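Local coordinates for serine-rich secreted cell wall anchored (LPXTG-motif ) protein (Lactobacillus reuteri ATCC 53608, PDB 5NXK) that is a cell-wall-anchored adhesin whose beta-solenoid region probably mediates attachment of this gut bacterium to its host, at residues D98-L112 and V121-V135. Sequence-based numbering, arbitrary orientation.
Sequences DTVTYKDVTAYGGTL and VKTLNLVGNTTLNSV
Two successive coils of a right-handed parallel beta-solenoid stack here, each running along one sheet and turning a corner into the next. Strand 98-102 pairs in parallel with 122-127, and 105-109 with 129-134, their short axes 4.6 and 4.7 Å apart. Within the first ladder Val100 N donates to Thr123 O and Val100 O receives Asn125 N; between the ladders the register slips by one residue, and the corner absorbs the extra Gly128. There Asp104 OD1 accepts Asn129 N (2.9 Å) nearly along its C-O axis. Val127 O is gripped twice, by Asp104 N and by Thr130 OG1, one from each side of the carbonyl plane. On the inward-facing side, Leu124 CD1 rests on Val100 CG1, while Leu132 CD2 lies at the edge of the Tyr102 ring, 4.0 Å from Tyr102 CD2, and also packs on Ala107 CB. At the start of the ladder, Lys122 bends at chi2 (-59°), and its NZ forms a buried salt bridge with Asp98 OD2 (2.7 Å), approached from above the carboxylate plane; the ammonium also bonds Ser94 O and Gly96 O. On the outer face Asn133 ND2 lies 3.4 Å above the plane of the Tyr108 ring, toward its rim, and donates to Ala107 O (3.1 Å) from above that carbonyl's plane. A water joins ND2 to Tyr108 OH, and Asn133 OD1 takes Asn180 ND2 from the following coil, tying three coils together. At the end of strand 129-134, Ser134 OG, held anti to its own N (chi1 180°), donates to a lone pair of Gly110 O at 2.8 Å. Parallel strands stacked coil upon coil, with like side chains lying over one another, are typical of the beta-solenoid of the pectate-lyase-like superfamily.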
loop_
_atom_site.group_PDB
_atom_site.type_symbol
_atom_site.label_atom_id
_atom_site.label_comp_id
_atom_site.label_asym_id
_atom_site.label_seq_id
_atom_site.Cartn_x
_atom_site.Cartn_y
_atom_site.Cartn_z
ATOM N N ASP A 98 6.082 4.362 -11.152
ATOM C CA ASP A 98 5.961 2.947 -10.787
ATOM C C ASP A 98 4.509 2.669 -10.434
ATOM O O ASP A 98 3.907 3.398 -9.637
ATOM C CB ASP A 98 6.806 2.575 -9.567
ATOM C CG ASP A 98 8.288 2.671 -9.814
ATOM O OD1 ASP A 98 8.745 2.294 -10.910
ATOM O OD2 ASP A 98 8.988 3.130 -8.891
ATOM N N THR A 99 3.966 1.606 -10.997
ATOM C CA THR A 99 2.627 1.152 -10.677
ATOM C C THR A 99 2.704 -0.328 -10.326
ATOM O O THR A 99 3.269 -1.103 -11.086
ATOM C CB THR A 99 1.673 1.390 -11.853
ATOM O OG1 THR A 99 1.614 2.802 -12.123
ATOM C CG2 THR A 99 0.274 0.875 -11.528
ATOM N N VAL A 100 2.178 -0.697 -9.156
ATOM C CA VAL A 100 2.162 -2.079 -8.695
ATOM C C VAL A 100 0.707 -2.516 -8.536
ATOM O O VAL A 100 -0.138 -1.794 -7.965
ATOM C CB VAL A 100 2.912 -2.255 -7.349
ATOM C CG1 VAL A 100 2.752 -3.680 -6.827
ATOM C CG2 VAL A 100 4.399 -1.875 -7.491
ATOM N N THR A 101 0.399 -3.693 -9.054
ATOM C CA THR A 101 -0.935 -4.247 -8.944
ATOM C C THR A 101 -0.866 -5.614 -8.293
ATOM O O THR A 101 -0.144 -6.493 -8.763
ATOM C CB THR A 101 -1.603 -4.351 -10.326
ATOM O OG1 THR A 101 -1.739 -3.040 -10.865
ATOM C CG2 THR A 101 -2.986 -5.003 -10.228
ATOM N N TYR A 102 -1.590 -5.777 -7.191
ATOM C CA TYR A 102 -1.751 -7.075 -6.546
ATOM C C TYR A 102 -3.141 -7.590 -6.854
ATOM O O TYR A 102 -4.128 -6.953 -6.499
ATOM C CB TYR A 102 -1.585 -6.983 -5.028
ATOM C CG TYR A 102 -0.173 -6.872 -4.492
ATOM C CD1 TYR A 102 0.936 -6.901 -5.330
ATOM C CD2 TYR A 102 0.041 -6.733 -3.122
ATOM C CE1 TYR A 102 2.233 -6.809 -4.808
ATOM C CE2 TYR A 102 1.314 -6.636 -2.598
ATOM C CZ TYR A 102 2.406 -6.674 -3.446
ATOM O OH TYR A 102 3.662 -6.567 -2.901
ATOM N N LYS A 103 -3.236 -8.735 -7.510
ATOM C CA LYS A 103 -4.539 -9.316 -7.784
ATOM C C LYS A 103 -4.638 -10.716 -7.173
ATOM O O LYS A 103 -3.794 -11.572 -7.443
ATOM C CB LYS A 103 -4.801 -9.350 -9.281
ATOM C CG LYS A 103 -6.090 -10.069 -9.660
ATOM C CD LYS A 103 -6.290 -10.072 -11.178
ATOM C CE LYS A 103 -7.610 -10.743 -11.586
ATOM N NZ LYS A 103 -7.929 -10.454 -13.025
ATOM N N ASP A 104 -5.635 -10.933 -6.316
ATOM C CA ASP A 104 -5.777 -12.207 -5.604
ATOM C C ASP A 104 -4.479 -12.579 -4.895
ATOM O O ASP A 104 -4.008 -13.706 -4.956
ATOM C CB ASP A 104 -6.217 -13.316 -6.566
ATOM C CG ASP A 104 -7.596 -13.045 -7.161
ATOM O OD1 ASP A 104 -8.478 -12.571 -6.414
ATOM O OD2 ASP A 104 -7.803 -13.285 -8.366
ATOM N N VAL A 105 -3.927 -11.605 -4.190
ATOM C CA VAL A 105 -2.676 -11.787 -3.486
ATOM C C VAL A 105 -2.924 -11.885 -1.985
ATOM O O VAL A 105 -3.818 -11.227 -1.452
ATOM C CB VAL A 105 -1.713 -10.625 -3.797
ATOM C CG1 VAL A 105 -0.634 -10.482 -2.726
ATOM C CG2 VAL A 105 -1.103 -10.800 -5.189
ATOM N N THR A 106 -2.150 -12.734 -1.318
ATOM C CA THR A 106 -2.082 -12.746 0.130
ATOM C C THR A 106 -0.671 -12.324 0.520
ATOM O O THR A 106 0.281 -12.864 -0.013
ATOM C CB THR A 106 -2.428 -14.151 0.689
ATOM O OG1 THR A 106 -3.740 -14.517 0.247
ATOM C CG2 THR A 106 -2.399 -14.167 2.207
ATOM N N ALA A 107 -0.516 -11.369 1.434
ATOM C CA ALA A 107 0.826 -10.884 1.744
ATOM C C ALA A 107 1.105 -10.815 3.233
ATOM O O ALA A 107 0.217 -10.497 4.037
ATOM C CB ALA A 107 1.055 -9.494 1.114
ATOM N N TYR A 108 2.360 -11.068 3.586
ATOM C CA TYR A 108 2.804 -10.957 4.963
ATOM C C TYR A 108 4.084 -10.146 5.006
ATOM O O TYR A 108 5.001 -10.398 4.233
ATOM C CB TYR A 108 3.030 -12.350 5.578
ATOM C CG TYR A 108 1.784 -13.213 5.594
ATOM C CD1 TYR A 108 1.427 -13.975 4.484
ATOM C CD2 TYR A 108 0.962 -13.258 6.717
ATOM C CE1 TYR A 108 0.294 -14.751 4.488
ATOM C CE2 TYR A 108 -0.183 -14.031 6.729
ATOM C CZ TYR A 108 -0.512 -14.775 5.608
ATOM O OH TYR A 108 -1.650 -15.547 5.610
ATOM N N GLY A 109 4.162 -9.192 5.928
ATOM C CA GLY A 109 5.362 -8.384 6.068
ATOM C C GLY A 109 5.159 -7.400 7.191
ATOM O O GLY A 109 4.081 -7.358 7.778
ATOM N N GLY A 110 6.186 -6.626 7.514
ATOM C CA GLY A 110 6.027 -5.533 8.462
ATOM C C GLY A 110 5.503 -4.358 7.668
ATOM O O GLY A 110 4.343 -3.946 7.804
ATOM N N THR A 111 6.390 -3.782 6.867
ATOM C CA THR A 111 5.981 -2.879 5.790
ATOM C C THR A 111 5.919 -3.702 4.510
ATOM O O THR A 111 6.916 -4.305 4.132
ATOM C CB THR A 111 6.951 -1.720 5.653
ATOM O OG1 THR A 111 6.941 -0.975 6.882
ATOM C CG2 THR A 111 6.561 -0.804 4.469
ATOM N N LEU A 112 4.761 -3.752 3.854
ATOM C CA LEU A 112 4.577 -4.674 2.720
ATOM C C LEU A 112 4.931 -4.067 1.367
ATOM O O LEU A 112 5.340 -4.783 0.441
ATOM C CB LEU A 112 3.145 -5.211 2.655
ATOM C CG LEU A 112 2.589 -6.130 3.758
ATOM C CD1 LEU A 112 2.688 -5.532 5.147
ATOM C CD2 LEU A 112 1.145 -6.463 3.433
ATOM N N VAL A 121 4.949 9.388 -9.995
ATOM C CA VAL A 121 3.695 8.886 -9.422
ATOM C C VAL A 121 3.812 7.428 -9.026
ATOM O O VAL A 121 4.159 6.578 -9.851
ATOM C CB VAL A 121 2.516 9.059 -10.409
ATOM C CG1 VAL A 121 1.232 8.448 -9.846
ATOM C CG2 VAL A 121 2.318 10.538 -10.736
ATOM N N LYS A 122 3.521 7.153 -7.749
ATOM C CA LYS A 122 3.555 5.798 -7.199
ATOM C C LYS A 122 2.150 5.302 -6.869
ATOM O O LYS A 122 1.454 5.881 -6.020
ATOM C CB LYS A 122 4.427 5.742 -5.943
ATOM C CG LYS A 122 5.775 6.422 -6.102
ATOM C CD LYS A 122 6.571 5.785 -7.238
ATOM C CE LYS A 122 8.051 6.218 -7.194
ATOM N NZ LYS A 122 8.765 5.795 -8.436
ATOM N N THR A 123 1.767 4.216 -7.528
ATOM C CA THR A 123 0.426 3.671 -7.434
ATOM C C THR A 123 0.428 2.188 -7.055
ATOM O O THR A 123 1.148 1.385 -7.653
ATOM C CB THR A 123 -0.325 3.841 -8.784
ATOM O OG1 THR A 123 -0.308 5.225 -9.172
ATOM C CG2 THR A 123 -1.765 3.370 -8.666
ATOM N N LEU A 124 -0.406 1.833 -6.082
ATOM C CA LEU A 124 -0.667 0.440 -5.743
ATOM C C LEU A 124 -2.126 0.118 -6.005
ATOM O O LEU A 124 -3.026 0.694 -5.385
ATOM C CB LEU A 124 -0.324 0.154 -4.281
ATOM C CG LEU A 124 -0.700 -1.237 -3.748
ATOM C CD1 LEU A 124 0.127 -2.321 -4.458
ATOM C CD2 LEU A 124 -0.484 -1.308 -2.242
ATOM N N ASN A 125 -2.369 -0.813 -6.920
ATOM C CA ASN A 125 -3.732 -1.254 -7.179
ATOM C C ASN A 125 -3.963 -2.590 -6.481
ATOM O O ASN A 125 -3.110 -3.479 -6.525
ATOM C CB ASN A 125 -3.995 -1.373 -8.683
ATOM C CG ASN A 125 -3.856 -0.050 -9.397
ATOM O OD1 ASN A 125 -4.478 0.937 -9.015
ATOM N ND2 ASN A 125 -3.025 -0.015 -10.432
ATOM N N LEU A 126 -5.105 -2.715 -5.811
ATOM C CA LEU A 126 -5.438 -3.916 -5.074
ATOM C C LEU A 126 -6.701 -4.495 -5.692
ATOM O O LEU A 126 -7.760 -3.862 -5.669
ATOM C CB LEU A 126 -5.625 -3.620 -3.577
ATOM C CG LEU A 126 -4.402 -3.006 -2.890
ATOM C CD1 LEU A 126 -4.705 -2.684 -1.430
ATOM C CD2 LEU A 126 -3.185 -3.942 -3.010
ATOM N N VAL A 127 -6.591 -5.704 -6.243
ATOM C CA VAL A 127 -7.633 -6.236 -7.124
ATOM C C VAL A 127 -8.092 -7.623 -6.652
ATOM O O VAL A 127 -7.317 -8.372 -6.045
ATOM C CB VAL A 127 -7.128 -6.318 -8.601
ATOM C CG1 VAL A 127 -8.259 -6.707 -9.551
ATOM C CG2 VAL A 127 -6.513 -4.991 -9.047
ATOM N N GLY A 128 -9.349 -7.955 -6.932
ATOM C CA GLY A 128 -9.925 -9.235 -6.545
ATOM C C GLY A 128 -9.928 -9.439 -5.042
ATOM O O GLY A 128 -10.134 -8.492 -4.272
ATOM N N ASN A 129 -9.704 -10.678 -4.617
ATOM C CA ASN A 129 -9.729 -11.006 -3.203
ATOM C C ASN A 129 -8.328 -10.951 -2.634
ATOM O O ASN A 129 -7.580 -11.922 -2.692
ATOM C CB ASN A 129 -10.372 -12.372 -2.980
ATOM C CG ASN A 129 -11.817 -12.393 -3.428
ATOM O OD1 ASN A 129 -12.567 -11.460 -3.161
ATOM N ND2 ASN A 129 -12.215 -13.453 -4.114
ATOM N N THR A 130 -7.966 -9.789 -2.109
ATOM C CA THR A 130 -6.591 -9.567 -1.692
ATOM C C THR A 130 -6.534 -9.267 -0.197
ATOM O O THR A 130 -7.300 -8.440 0.333
ATOM C CB THR A 130 -5.939 -8.415 -2.517
ATOM O OG1 THR A 130 -5.751 -8.844 -3.869
ATOM C CG2 THR A 130 -4.584 -8.001 -1.939
ATOM N N THR A 131 -5.636 -9.968 0.481
ATOM C CA THR A 131 -5.477 -9.846 1.913
ATOM C C THR A 131 -4.037 -9.517 2.237
ATOM O O THR A 131 -3.109 -10.234 1.847
ATOM C CB THR A 131 -5.892 -11.142 2.638
ATOM O OG1 THR A 131 -7.247 -11.451 2.296
ATOM C CG2 THR A 131 -5.792 -10.972 4.153
ATOM N N LEU A 132 -3.861 -8.418 2.950
ATOM C CA LEU A 132 -2.547 -7.928 3.318
ATOM C C LEU A 132 -2.362 -8.030 4.830
ATOM O O LEU A 132 -3.226 -7.576 5.587
ATOM C CB LEU A 132 -2.388 -6.481 2.845
ATOM C CG LEU A 132 -2.744 -6.236 1.368
ATOM C CD1 LEU A 132 -2.620 -4.766 1.055
ATOM C CD2 LEU A 132 -1.830 -7.035 0.439
ATOM N N ASN A 133 -1.251 -8.614 5.275
ATOM C CA ASN A 133 -1.043 -8.812 6.702
ATOM C C ASN A 133 0.235 -8.144 7.193
ATOM O O ASN A 133 1.330 -8.515 6.791
ATOM C CB ASN A 133 -1.011 -10.309 7.026
ATOM C CG ASN A 133 -2.298 -11.014 6.630
ATOM O OD1 ASN A 133 -3.295 -10.986 7.361
ATOM N ND2 ASN A 133 -2.297 -11.616 5.443
ATOM N N SER A 134 0.093 -7.125 8.024
ATOM C CA SER A 134 1.253 -6.512 8.655
ATOM C C SER A 134 1.504 -7.230 9.983
ATOM O O SER A 134 0.731 -7.099 10.923
ATOM C CB SER A 134 1.045 -5.013 8.857
ATOM O OG SER A 134 2.174 -4.422 9.475
ATOM N N VAL A 135 2.592 -7.992 10.033
ATOM C CA VAL A 135 2.909 -8.878 11.150
ATOM C C VAL A 135 4.345 -8.671 11.637
ATOM O O VAL A 135 5.193 -8.161 10.901
ATOM C CB VAL A 135 2.741 -10.355 10.757
ATOM C CG1 VAL A 135 1.294 -10.653 10.426
ATOM C CG2 VAL A 135 3.644 -10.692 9.582
HETATM O O HOH W 1 1.805 5.193 -10.913
HETATM O O HOH W 2 -3.921 -13.925 5.253
#